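Long-range contacts in P-granule scaffold (Caenorhabditis japonica, PDB 5W4A), which probably serves as a scaffold protein of germ (P) granules, assemblies linked to mRNA repression, and is classed as RNA-binding: residues 10-14 with 23-27; 30-34 with 205-211; 43-47 with 173-178. All coordinates share one frame; numbering follows the deposited sequence.

Contact 1 of 3, residues 10-14 with 23-27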
loop_
_atom_site.group_PDB
_atom_site.type_symbol
_atom_site.label_atom_id
_atom_site.label_comp_id
_atom_site.label_asym_id
_atom_site.label_seq_id
_atom_site.Cartn_x
_atom_site.Cartn_y
_atom_site.Cartn_z
ATOM N N GLU C 10 0.206 -5.463 -19.968
ATOM C CA GLU C 10 0.301 -4.110 -20.477
ATOM C C GLU C 10 0.037 -4.122 -21.969
ATOM O O GLU C 10 0.416 -5.072 -22.659
ATOM C CB GLU C 10 1.684 -3.521 -20.172
ATOM C CG GLU C 10 1.871 -2.082 -20.562
ATOM C CD GLU C 10 3.136 -1.481 -19.924
ATOM O OE1 GLU C 10 3.333 -1.718 -18.708
ATOM O OE2 GLU C 10 3.854 -0.762 -20.643
ATOM N N PHE C 11 -0.626 -3.059 -22.446
ATOM C CA PHE C 11 -0.837 -2.812 -23.871
ATOM C C PHE C 11 -0.509 -1.349 -24.135
ATOM O O PHE C 11 -1.246 -0.466 -23.703
ATOM C CB PHE C 11 -2.278 -3.105 -24.288
ATOM C CG PHE C 11 -2.716 -4.516 -24.042
ATOM C CD1 PHE C 11 -3.344 -4.854 -22.866
ATOM C CD2 PHE C 11 -2.484 -5.506 -24.983
ATOM C CE1 PHE C 11 -3.755 -6.169 -22.625
ATOM C CE2 PHE C 11 -2.918 -6.828 -24.738
ATOM C CZ PHE C 11 -3.545 -7.128 -23.541
ATOM N N LEU C 12 0.596 -1.088 -24.830
ATOM C CA LEU C 12 0.935 0.281 -25.291
ATOM C C LEU C 12 0.586 1.395 -24.275
ATOM O O LEU C 12 -0.226 2.295 -24.531
ATOM C CB LEU C 12 0.237 0.590 -26.594
ATOM C CG LEU C 12 0.810 1.871 -27.204
ATOM C CD1 LEU C 12 2.245 1.672 -27.647
ATOM C CD2 LEU C 12 -0.058 2.308 -28.354
ATOM N N GLY C 13 1.235 1.335 -23.145
ATOM C CA GLY C 13 1.083 2.345 -22.113
ATOM C C GLY C 13 -0.037 2.115 -21.120
ATOM O O GLY C 13 -0.184 2.914 -20.183
ATOM N N ILE C 14 -0.845 1.082 -21.291
ATOM C CA ILE C 14 -1.970 0.822 -20.402
ATOM C C ILE C 14 -1.624 -0.456 -19.631
ATOM O O ILE C 14 -1.690 -1.559 -20.169
ATOM C CB ILE C 14 -3.311 0.695 -21.134
ATOM C CG1 ILE C 14 -3.586 1.923 -22.038
ATOM C CG2 ILE C 14 -4.408 0.542 -20.066
ATOM C CD1 ILE C 14 -4.979 1.924 -22.709
ATOM N N ALA C 23 -8.317 -2.486 -22.142
ATOM C CA ALA C 23 -7.088 -1.822 -22.552
ATOM C C ALA C 23 -6.768 -2.117 -24.016
ATOM O O ALA C 23 -6.441 -1.214 -24.784
ATOM C CB ALA C 23 -5.951 -2.273 -21.642
ATOM N N LEU C 24 -6.820 -3.385 -24.398
ATOM C CA LEU C 24 -6.526 -3.762 -25.766
ATOM C C LEU C 24 -7.511 -3.109 -26.724
ATOM O O LEU C 24 -7.112 -2.602 -27.782
ATOM C CB LEU C 24 -6.589 -5.284 -25.907
ATOM C CG LEU C 24 -6.374 -5.800 -27.342
ATOM C CD1 LEU C 24 -5.008 -5.357 -27.909
ATOM C CD2 LEU C 24 -6.479 -7.310 -27.367
ATOM N N TYR C 25 -8.801 -3.120 -26.375
ATOM C CA TYR C 25 -9.800 -2.465 -27.209
ATOM C C TYR C 25 -9.426 -1.007 -27.462
ATOM O O TYR C 25 -9.470 -0.528 -28.601
ATOM C CB TYR C 25 -11.201 -2.564 -26.573
ATOM C CG TYR C 25 -12.238 -1.936 -27.478
ATOM C CD1 TYR C 25 -12.895 -2.700 -28.417
ATOM C CD2 TYR C 25 -12.487 -0.572 -27.446
ATOM C CE1 TYR C 25 -13.813 -2.123 -29.286
ATOM C CE2 TYR C 25 -13.382 0.011 -28.312
ATOM C CZ TYR C 25 -14.040 -0.775 -29.229
ATOM O OH TYR C 25 -14.924 -0.170 -30.092
ATOM N N ALA C 26 -9.056 -0.285 -26.406
ATOM C CA ALA C 26 -8.796 1.144 -26.536
ATOM C C ALA C 26 -7.570 1.411 -27.392
ATOM O O ALA C 26 -7.549 2.369 -28.184
ATOM C CB ALA C 26 -8.622 1.763 -25.147
ATOM N N VAL C 27 -6.530 0.583 -27.241
ATOM C CA VAL C 27 -5.309 0.729 -28.029
ATOM C C VAL C 27 -5.577 0.488 -29.515
ATOM O O VAL C 27 -4.975 1.145 -30.384
ATOM C CB VAL C 27 -4.223 -0.215 -27.476
ATOM C CG1 VAL C 27 -3.090 -0.419 -28.502
ATOM C CG2 VAL C 27 -3.687 0.341 -26.121
#

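Contact 2 of 3, residues 30-34 with 205-211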
loop_
_atom_site.group_PDB
_atom_site.type_symbol
_atom_site.label_atom_id
_atom_site.label_comp_id
_atom_site.label_asym_id
_atom_site.label_seq_id
_atom_site.Cartn_x
_atom_site.Cartn_y
_atom_site.Cartn_z
ATOM N N ASP C 30 -8.621 3.573 -30.916
ATOM C CA ASP C 30 -8.626 4.948 -30.424
ATOM C C ASP C 30 -9.194 5.922 -31.457
ATOM O O ASP C 30 -9.894 6.862 -31.091
ATOM C CB ASP C 30 -7.218 5.388 -29.935
ATOM C CG ASP C 30 -6.146 5.377 -30.996
ATOM O OD1 ASP C 30 -6.148 4.523 -31.887
ATOM O OD2 ASP C 30 -5.227 6.224 -30.883
ATOM N N GLU C 31 -8.932 5.713 -32.757
ATOM C CA GLU C 31 -9.465 6.667 -33.728
ATOM C C GLU C 31 -10.978 6.547 -33.831
ATOM O O GLU C 31 -11.680 7.556 -33.969
ATOM C CB GLU C 31 -8.798 6.477 -35.096
ATOM C CG GLU C 31 -9.330 7.395 -36.189
ATOM C CD GLU C 31 -9.187 8.886 -35.886
ATOM O OE1 GLU C 31 -8.329 9.283 -35.062
ATOM O OE2 GLU C 31 -9.952 9.672 -36.488
ATOM N N LEU C 32 -11.507 5.323 -33.723
ATOM C CA LEU C 32 -12.955 5.153 -33.716
ATOM C C LEU C 32 -13.587 5.801 -32.489
ATOM O O LEU C 32 -14.669 6.383 -32.578
ATOM C CB LEU C 32 -13.304 3.665 -33.789
ATOM C CG LEU C 32 -14.790 3.351 -33.846
ATOM C CD1 LEU C 32 -15.421 3.887 -35.162
ATOM C CD2 LEU C 32 -14.994 1.840 -33.676
ATOM N N LEU C 33 -12.917 5.731 -31.331
ATOM C CA LEU C 33 -13.443 6.374 -30.132
ATOM C C LEU C 33 -13.466 7.898 -30.281
ATOM O O LEU C 33 -14.370 8.565 -29.762
ATOM C CB LEU C 33 -12.592 5.959 -28.919
ATOM C CG LEU C 33 -12.834 4.535 -28.397
ATOM C CD1 LEU C 33 -11.694 4.078 -27.518
ATOM C CD2 LEU C 33 -14.147 4.453 -27.634
ATOM N N VAL C 34 -12.486 8.462 -31.002
ATOM C CA VAL C 34 -12.495 9.889 -31.338
ATOM C C VAL C 34 -13.631 10.216 -32.306
ATOM O O VAL C 34 -14.394 11.165 -32.094
ATOM C CB VAL C 34 -11.128 10.300 -31.933
ATOM C CG1 VAL C 34 -11.167 11.713 -32.513
ATOM C CG2 VAL C 34 -10.049 10.201 -30.902
ATOM N N LYS C 205 -0.710 7.021 -26.511
ATOM C CA LYS C 205 -2.022 7.158 -27.136
ATOM C C LYS C 205 -2.536 8.537 -26.779
ATOM O O LYS C 205 -3.522 8.701 -26.053
ATOM C CB LYS C 205 -2.986 6.048 -26.698
ATOM C CG LYS C 205 -2.823 4.717 -27.448
ATOM C CD LYS C 205 -2.764 4.983 -28.962
ATOM C CE LYS C 205 -2.977 3.794 -29.887
ATOM N NZ LYS C 205 -2.560 4.240 -31.287
ATOM N N PRO C 206 -1.912 9.575 -27.344
ATOM C CA PRO C 206 -2.385 10.940 -27.090
ATOM C C PRO C 206 -3.844 11.165 -27.413
ATOM O O PRO C 206 -4.456 12.000 -26.748
ATOM C CB PRO C 206 -1.481 11.804 -27.990
ATOM C CG PRO C 206 -0.344 10.957 -28.354
ATOM C CD PRO C 206 -0.825 9.534 -28.327
ATOM N N LYS C 207 -4.417 10.494 -28.440
ATOM C CA LYS C 207 -5.841 10.647 -28.742
ATOM C C LYS C 207 -6.690 10.233 -27.563
ATOM O O LYS C 207 -7.716 10.851 -27.288
ATOM C CB LYS C 207 -6.258 9.795 -29.951
ATOM C CG LYS C 207 -5.812 10.300 -31.244
ATOM C CD LYS C 207 -6.122 9.299 -32.360
ATOM C CE LYS C 207 -5.396 9.697 -33.605
ATOM N NZ LYS C 207 -5.667 8.736 -34.706
ATOM N N LEU C 208 -6.304 9.132 -26.906
ATOM C CA LEU C 208 -7.070 8.662 -25.769
ATOM C C LEU C 208 -6.956 9.657 -24.626
ATOM O O LEU C 208 -7.938 9.931 -23.944
ATOM C CB LEU C 208 -6.595 7.282 -25.312
ATOM C CG LEU C 208 -6.752 6.079 -26.260
ATOM C CD1 LEU C 208 -6.130 4.813 -25.641
ATOM C CD2 LEU C 208 -8.177 5.868 -26.551
ATOM N N ALA C 209 -5.755 10.191 -24.398
ATOM C CA ALA C 209 -5.595 11.196 -23.344
ATOM C C ALA C 209 -6.478 12.408 -23.609
ATOM O O ALA C 209 -7.125 12.939 -22.692
ATOM C CB ALA C 209 -4.116 11.602 -23.239
ATOM N N ASP C 210 -6.537 12.839 -24.875
ATOM C CA ASP C 210 -7.315 14.020 -25.238
ATOM C C ASP C 210 -8.812 13.823 -24.980
ATOM O O ASP C 210 -9.478 14.729 -24.466
ATOM C CB ASP C 210 -7.041 14.370 -26.698
ATOM C CG ASP C 210 -7.823 15.582 -27.173
ATOM O OD1 ASP C 210 -7.791 16.627 -26.485
ATOM O OD2 ASP C 210 -8.455 15.485 -28.246
ATOM N N ILE C 211 -9.344 12.628 -25.262
ATOM C CA ILE C 211 -10.757 12.366 -24.992
ATOM C C ILE C 211 -11.035 12.438 -23.491
ATOM O O ILE C 211 -12.019 13.040 -23.050
ATOM C CB ILE C 211 -11.180 10.998 -25.579
ATOM C CG1 ILE C 211 -10.838 10.878 -27.065
ATOM C CG2 ILE C 211 -12.670 10.833 -25.439
ATOM C CD1 ILE C 211 -10.891 9.441 -27.573
HETATM O O HOH W 1 -3.652 7.920 -29.732
HETATM O O HOH W 2 -5.171 5.969 -34.244
#

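Contact 3 of 3, residues 43-47 with 173-178. With EDO (1,2-ethanediol), chain T; EDO (1,2-ethanediol), chain Q.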
loop_
_atom_site.group_PDB
_atom_site.type_symbol
_atom_site.label_atom_id
_atom_site.label_comp_id
_atom_site.label_asym_id
_atom_site.label_seq_id
_atom_site.Cartn_x
_atom_site.Cartn_y
_atom_site.Cartn_z
ATOM N N PHE C 43 -18.734 0.512 -23.222
ATOM C CA PHE C 43 -17.922 0.512 -22.001
ATOM C C PHE C 43 -16.652 1.335 -22.211
ATOM O O PHE C 43 -16.350 2.247 -21.424
ATOM C CB PHE C 43 -17.646 -0.957 -21.625
ATOM C CG PHE C 43 -16.835 -1.196 -20.361
ATOM C CD1 PHE C 43 -16.621 -0.228 -19.382
ATOM C CD2 PHE C 43 -16.307 -2.465 -20.155
ATOM C CE1 PHE C 43 -15.851 -0.523 -18.246
ATOM C CE2 PHE C 43 -15.560 -2.758 -19.033
ATOM C CZ PHE C 43 -15.343 -1.796 -18.077
ATOM N N ALA C 44 -15.940 1.087 -23.316
ATOM C CA ALA C 44 -14.761 1.881 -23.644
ATOM C C ALA C 44 -15.109 3.346 -23.855
ATOM O O ALA C 44 -14.387 4.240 -23.387
ATOM C CB ALA C 44 -14.062 1.315 -24.874
ATOM N N ALA C 45 -16.208 3.630 -24.558
ATOM C CA ALA C 45 -16.532 5.021 -24.832
ATOM C C ALA C 45 -16.782 5.794 -23.549
ATOM O O ALA C 45 -16.375 6.955 -23.427
ATOM C CB ALA C 45 -17.749 5.105 -25.759
ATOM N N TYR C 46 -17.472 5.178 -22.591
ATOM C CA TYR C 46 -17.743 5.841 -21.327
ATOM C C TYR C 46 -16.471 6.038 -20.513
ATOM O O TYR C 46 -16.224 7.122 -19.978
ATOM C CB TYR C 46 -18.753 5.029 -20.538
ATOM C CG TYR C 46 -19.181 5.664 -19.254
ATOM C CD1 TYR C 46 -20.035 6.748 -19.274
ATOM C CD2 TYR C 46 -18.765 5.170 -18.026
ATOM C CE1 TYR C 46 -20.469 7.336 -18.111
ATOM C CE2 TYR C 46 -19.183 5.757 -16.846
ATOM C CZ TYR C 46 -20.045 6.844 -16.896
ATOM O OH TYR C 46 -20.501 7.461 -15.744
ATOM N N VAL C 47 -15.662 4.982 -20.374
ATOM C CA VAL C 47 -14.442 5.074 -19.566
ATOM C C VAL C 47 -13.512 6.186 -20.056
ATOM O O VAL C 47 -12.905 6.916 -19.244
ATOM C CB VAL C 47 -13.720 3.716 -19.566
ATOM C CG1 VAL C 47 -12.284 3.876 -19.085
ATOM C CG2 VAL C 47 -14.473 2.732 -18.683
ATOM N N TYR C 173 -8.954 3.948 -11.943
ATOM C CA TYR C 173 -9.746 4.926 -12.693
ATOM C C TYR C 173 -11.002 4.295 -13.283
ATOM O O TYR C 173 -12.093 4.870 -13.188
ATOM C CB TYR C 173 -8.889 5.560 -13.792
ATOM C CG TYR C 173 -9.604 6.695 -14.486
ATOM C CD1 TYR C 173 -9.826 7.890 -13.806
ATOM C CD2 TYR C 173 -10.099 6.559 -15.759
ATOM C CE1 TYR C 173 -10.498 8.929 -14.384
ATOM C CE2 TYR C 173 -10.772 7.649 -16.383
ATOM C CZ TYR C 173 -10.962 8.805 -15.667
ATOM O OH TYR C 173 -11.644 9.900 -16.183
ATOM N N VAL C 174 -10.864 3.126 -13.916
ATOM C CA VAL C 174 -12.028 2.437 -14.479
ATOM C C VAL C 174 -13.043 2.127 -13.390
ATOM O O VAL C 174 -14.238 2.401 -13.549
ATOM C CB VAL C 174 -11.611 1.155 -15.214
ATOM C CG1 VAL C 174 -12.836 0.389 -15.707
ATOM C CG2 VAL C 174 -10.683 1.452 -16.419
ATOM N N PHE C 175 -12.599 1.539 -12.269
ATOM C CA PHE C 175 -13.545 1.259 -11.175
ATOM C C PHE C 175 -14.220 2.535 -10.685
ATOM O O PHE C 175 -15.422 2.536 -10.400
ATOM C CB PHE C 175 -12.850 0.563 -9.993
ATOM C CG PHE C 175 -12.560 -0.916 -10.210
ATOM C CD1 PHE C 175 -13.600 -1.825 -10.430
ATOM C CD2 PHE C 175 -11.247 -1.419 -10.143
ATOM C CE1 PHE C 175 -13.355 -3.197 -10.609
ATOM C CE2 PHE C 175 -11.006 -2.797 -10.304
ATOM C CZ PHE C 175 -12.051 -3.675 -10.555
ATOM N N THR C 176 -13.463 3.621 -10.545
ATOM C CA THR C 176 -14.052 4.875 -10.099
ATOM C C THR C 176 -15.154 5.323 -11.050
ATOM O O THR C 176 -16.241 5.727 -10.608
ATOM C CB THR C 176 -12.962 5.939 -9.977
ATOM O OG1 THR C 176 -12.094 5.607 -8.877
ATOM C CG2 THR C 176 -13.539 7.316 -9.745
ATOM N N LYS C 177 -14.903 5.239 -12.357
ATOM C CA LYS C 177 -15.896 5.649 -13.352
ATOM C C LYS C 177 -17.135 4.761 -13.291
ATOM O O LYS C 177 -18.272 5.265 -13.260
ATOM C CB LYS C 177 -15.279 5.608 -14.763
ATOM C CG LYS C 177 -14.236 6.685 -15.073
ATOM C CD LYS C 177 -14.859 8.056 -15.319
ATOM C CE LYS C 177 -15.715 8.057 -16.576
ATOM N NZ LYS C 177 -16.188 9.422 -16.934
ATOM N N ILE C 178 -16.947 3.425 -13.274
ATOM C CA ILE C 178 -18.078 2.504 -13.400
ATOM C C ILE C 178 -18.897 2.436 -12.122
ATOM O O ILE C 178 -20.126 2.291 -12.175
ATOM C CB ILE C 178 -17.574 1.110 -13.818
ATOM C CG1 ILE C 178 -16.957 1.193 -15.212
ATOM C CG2 ILE C 178 -18.690 0.062 -13.731
ATOM C CD1 ILE C 178 -17.957 1.505 -16.315
HETATM C C1 EDO T . -22.178 5.165 -12.226
HETATM O O1 EDO T . -23.453 4.658 -11.813
HETATM C C2 EDO T . -21.863 4.823 -13.691
HETATM O O2 EDO T . -22.179 3.460 -14.041
HETATM C C1 EDO Q . -22.312 -0.639 -11.227
HETATM O O1 EDO Q . -22.609 0.718 -10.852
HETATM C C2 EDO Q . -23.114 -1.047 -12.460
HETATM O O2 EDO Q . -22.520 -0.504 -13.645
HETATM O O HOH W 3 -17.640 9.528 -19.589
HETATM O O HOH W 4 -19.164 7.687 -13.044
HETATM O O HOH W 5 -13.078 9.619 -18.411
#

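Contact 1 of 3, residues 10-14 with 23-27
With CG of F11 turned anti to its own carbonyl carbon (chi1 -60°), the phenyl ring leaves the strand toward helix 20-28 and lies against L24. L24 answers from the helix: its CB sits over the centre of the ring, 4.1 Å from the F11 centroid and 7° off the ring normal, a CH-pi contact. From there the leucine side chain runs on over the same face, CD1 of L24 lying above the CD2 side of the F11 ring at 3.9 Å. CD1 of the same ring reaches the methyl of A23, which meets it from an oblique direction.

I14 takes the other flank of A23. Its CG2 branch presses on the A23 CB at 3.6 Å, while CD1 extends further along the helix to CG2 of V27 at 4.0 Å, the two side chains sliding past each other in opposite directions. V27 packs against the turn: its CG2 approaches the F11 carbonyl O at 3.5 Å, and both its methyls lie 4.0 Å from CB of L12.

F11 to I14 form a type I' turn, closed by paired backbone bonds between F11 and I14, which joins strands 9-11 and 14-16 into a hairpin; F11, L12 and I14 all point at the helix. At the tip, the L12 carbonyl O bonds to the hydroxyl of T204. The backbone groups of F11 and I14 thus pair with each other and the L12 O with T204, so apolar and CH-pi packing alone joins the two segments.

Contact 2 of 3, residues 30-34 with 205-211
D30 CB rests on CD2 of L208 at 3.5 Å, and this is the start of the close-packed side of the contact. There segments 30-34 and 206-211 run side by side, their axes 9.3 Å apart at closest approach and inclined by 31°. L33 adds its CD1 to the same L208 methyl. One turn on, CD1 of I211 packs against CG2 of V34 at 3.5 Å and CB of L33. L208 also leans on A26 of helix 20-28 and on L201 of helix 187-201, which continues this apolar layer into the domain.

The solvent side is polar. E31 and K207 form a salt bridge there: the lysine, extended beyond CG, brings NZ within 2.7 Å of E31 OE1, approaching on the anti side and 32° out of the carboxylate plane. The second oxygen of E31, OE2, bonds to S35. At the boundary lies the buried carboxylate of D30, held between backbone N and carbonyl carbon (chi1 62°) and turned toward the start of helix 206-213. K205 crosses it at about a right angle in a salt bridge whose hydrogen bond is weak, NZ of K205 to OD2 of D30 at 3.3 Å. One water donates to D30 OD2 at 2.6 Å and accepts from the backbone N of K207; another links D30 OD1 to K207 NZ. With K205 as N-cap residue, D30 sits near the first turn of helix 206-213, which would probably favour its negative charge. The whole is a near-parallel packing of two short helices at the periphery of a mainly helical domain.

Contact 3 of 3, residues 43-47 with 173-178
The Y46 ring has CE of K177 over one face, and the ammonium follows: NZ stands 4.8 Å from the ring centroid, 16° off the normal, a cation-pi contact. In the plane of that ring, the K177 carbonyl O lies at its edge. The Y173 ring carries CG of K177 on one face, offset toward the rim, while the V47 carbonyl O lies near its plane at the edge, 3.6 Å from CE2. K177 thus passes between two tyrosines, its chain folded by successive bends at chi2 (-75°) and chi3 (-65°) that carry NZ back over Y46.

F43 is approached obliquely by I178, whose CD1 comes to 3.5 Å from F43 CE1, and by CG1 of V174. V47 packs beside them, its CG1 3.9 Å from CG2 of V174. This apolar half continues onto I60 and L22, in helices 57-64 and 20-28.

One water bridges the Y46 carbonyl O and K177 NZ, 3.0 Å from NZ; another joins Y46 OH to the K177 carbonyl O. A third donates to the V47 carbonyl O at 2.8 Å and also bonds Y173 OH, which is further held by R194. Two ethanediols, probably from the crystallisation liquor, each donate to the I178 carbonyl O. The C-terminal carbonyls of helix 42-47 thus reach lysine and tyrosine through water, and ring face and helix end would probably both stabilise the ammonium.

How the contacts relate
Along the chain, contact 1 closes before contact 2 opens, and contact 3 is nested inside the long loop that contact 2 closes. Their centres lie 12 Å apart (contacts 1 and 2) and 14 Å apart (contact 3 with either). Helices 20-28, 30-35 and 42-47 follow one another and each supplies one side of a contact, so the N-terminal part of the chain packs successively on its own hairpin, on the C-terminal helix 206-213 and on helix 169-179. Direct packing joins neighbours: L12 and V27 touch K205, Y25 touches A44, and L33 touches A45. Contact 2 brings the C-terminal helix onto the N-terminal part, and all three lie in one mainly helical domain.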